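Local coordinates for hypothetical protein (Geobacillus stearothermophilus, PDB 1SFS) that is of unknown function but carries a glycoside hydrolase-like domain and may be a bacterial lysozyme, at residues G153-P158 / W184-R189. Residues are numbered along the deposited sequence; the frame is centred on the assembly and turned at random.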
# COMPACT_ATOMS: atom_id res chain seq x y z
N GLY A 153 -4.53 -0.30 5.86
CA GLY A 153 -3.42 -1.02 5.26
C GLY A 153 -2.11 -0.53 5.81
O GLY A 153 -1.98 0.65 6.21
N LEU A 154 -1.10 -1.40 5.84
CA LEU A 154 0.23 -1.07 6.30
C LEU A 154 1.22 -1.57 5.25
O LEU A 154 1.28 -2.77 5.03
CB LEU A 154 0.52 -1.75 7.65
CG LEU A 154 -0.43 -1.36 8.78
CD1 LEU A 154 -0.34 -2.36 9.92
CD2 LEU A 154 -0.15 0.04 9.27
N TYR A 155 1.95 -0.68 4.58
CA TYR A 155 3.06 -1.02 3.69
C TYR A 155 4.30 -0.89 4.55
O TYR A 155 4.58 0.17 5.09
CB TYR A 155 3.22 -0.11 2.50
CG TYR A 155 4.52 -0.20 1.72
CD1 TYR A 155 4.71 -1.20 0.75
CD2 TYR A 155 5.57 0.70 1.92
CE1 TYR A 155 5.91 -1.28 0.03
CE2 TYR A 155 6.74 0.63 1.20
CZ TYR A 155 6.89 -0.36 0.25
OH TYR A 155 8.12 -0.41 -0.46
N ALA A 156 5.02 -2.01 4.62
CA ALA A 156 6.15 -2.05 5.54
C ALA A 156 7.04 -3.24 5.22
O ALA A 156 6.66 -4.16 4.52
CB ALA A 156 5.67 -2.11 6.95
N ASP A 157 8.23 -3.19 5.80
CA ASP A 157 9.19 -4.27 5.72
C ASP A 157 9.21 -5.01 7.05
O ASP A 157 9.72 -4.47 8.03
CB ASP A 157 10.56 -3.71 5.41
CG ASP A 157 11.60 -4.73 5.11
OD1 ASP A 157 11.44 -5.89 5.60
OD2 ASP A 157 12.59 -4.41 4.40
N PRO A 158 8.63 -6.19 7.08
CA PRO A 158 8.64 -6.99 8.29
C PRO A 158 10.00 -7.58 8.67
O PRO A 158 9.96 -8.27 9.72
CB PRO A 158 7.70 -8.18 7.96
CG PRO A 158 6.86 -7.71 6.81
CD PRO A 158 7.79 -6.81 6.04
N TRP A 184 0.97 -4.96 3.23
CA TRP A 184 1.70 -4.98 1.97
C TRP A 184 3.17 -5.06 2.36
O TRP A 184 3.73 -4.09 2.86
CB TRP A 184 1.36 -3.71 1.18
CG TRP A 184 2.04 -3.55 -0.15
CD1 TRP A 184 2.90 -4.37 -0.81
CD2 TRP A 184 1.86 -2.40 -0.97
NE1 TRP A 184 3.26 -3.81 -2.01
CE2 TRP A 184 2.66 -2.60 -2.14
CE3 TRP A 184 1.11 -1.24 -0.83
CZ2 TRP A 184 2.71 -1.66 -3.16
CZ3 TRP A 184 1.19 -0.32 -1.84
CH2 TRP A 184 1.98 -0.54 -2.98
N SER A 185 3.77 -6.23 2.16
CA SER A 185 5.13 -6.47 2.60
C SER A 185 6.13 -6.10 1.53
O SER A 185 5.97 -6.49 0.36
CB SER A 185 5.28 -7.95 2.94
OG SER A 185 6.61 -8.18 3.32
N ALA A 186 7.18 -5.40 1.93
CA ALA A 186 8.28 -5.00 1.08
C ALA A 186 9.48 -5.91 1.14
O ALA A 186 10.57 -5.51 0.75
CB ALA A 186 8.69 -3.56 1.43
N ALA A 187 9.31 -7.16 1.56
CA ALA A 187 10.40 -8.12 1.62
C ALA A 187 9.88 -9.52 1.39
O ALA A 187 8.71 -9.79 1.75
CB ALA A 187 11.03 -8.09 3.04
N PRO A 188 10.70 -10.43 0.91
CA PRO A 188 12.01 -10.16 0.31
C PRO A 188 11.83 -9.51 -1.04
O PRO A 188 10.71 -9.36 -1.55
CB PRO A 188 12.63 -11.57 0.19
CG PRO A 188 11.44 -12.42 -0.04
CD PRO A 188 10.32 -11.86 0.80
N ARG A 189 12.92 -9.11 -1.66
CA ARG A 189 12.90 -8.34 -2.88
C ARG A 189 13.81 -8.94 -3.93
O ARG A 189 14.94 -8.47 -4.19
CB ARG A 189 13.34 -6.91 -2.53
CG ARG A 189 13.10 -5.88 -3.59
CD ARG A 189 13.53 -4.46 -3.19
NE ARG A 189 12.81 -4.09 -2.01
CZ ARG A 189 13.21 -3.44 -0.95
NH1 ARG A 189 14.44 -2.94 -0.87
NH2 ARG A 189 12.33 -3.28 0.03
O HOH W 1 12.67 -2.20 2.77
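Y155 and W184 meet where two adjacent parallel strands, 151-156 and 182-185, run out at their C-terminal ends, in a mostly parallel sheet of eight strands whose first and last also pair, consistent with the TIM-barrel-like fold of this glycoside hydrolase-like family. Helices 163-173 and 176-180 fill much of the chain between them, a beta-alpha-beta crossover. The pair illustrates how parallel strands can share out backbone bonds: W184 spends both its N-H and its C=O on the other strand, on the two residues that flank Y155. W184 N donates to L154 O at 2.9 Å and W184 O accepts from A156 N at 3.0 Å. A156 O takes A186 N, of the first loop residue, at 2.9 Å, which completes the A156-S185 bridge. Two CA-H...O contacts, from Y155 CA to W184 O and from S185 CA to A156 O, give these carbonyls a further, weaker partner.

On the face shared by Y155 and W184, the rings form a T-shaped pair with planes at 70°; the tyrosine edge points at the indole, its CD1 standing 3.5 Å from W184 CD2. With both side chains already on one face, CG anti to the backbone N (chi1 167° for Y155) lays each ring beside its own carbonyl carbon, where the two meet. Their polar ends are satisfied by residues further along the chain: Y155 OH bonds to R219 NH2 and Q216 OE1, and W184 NE1 to N229 OD1. On the other face, with A156, S185 OG bonds to A204 O and touches P158 CD (3.3 Å).

Beyond the strands, D157 OD1 bonds to T159 OG1 while touching A187 CB. R189 NH2 makes a weak bond to A186 O, and a water accepting from this same nitrogen at 3.0 Å donates to D157 OD2 at 2.7 Å.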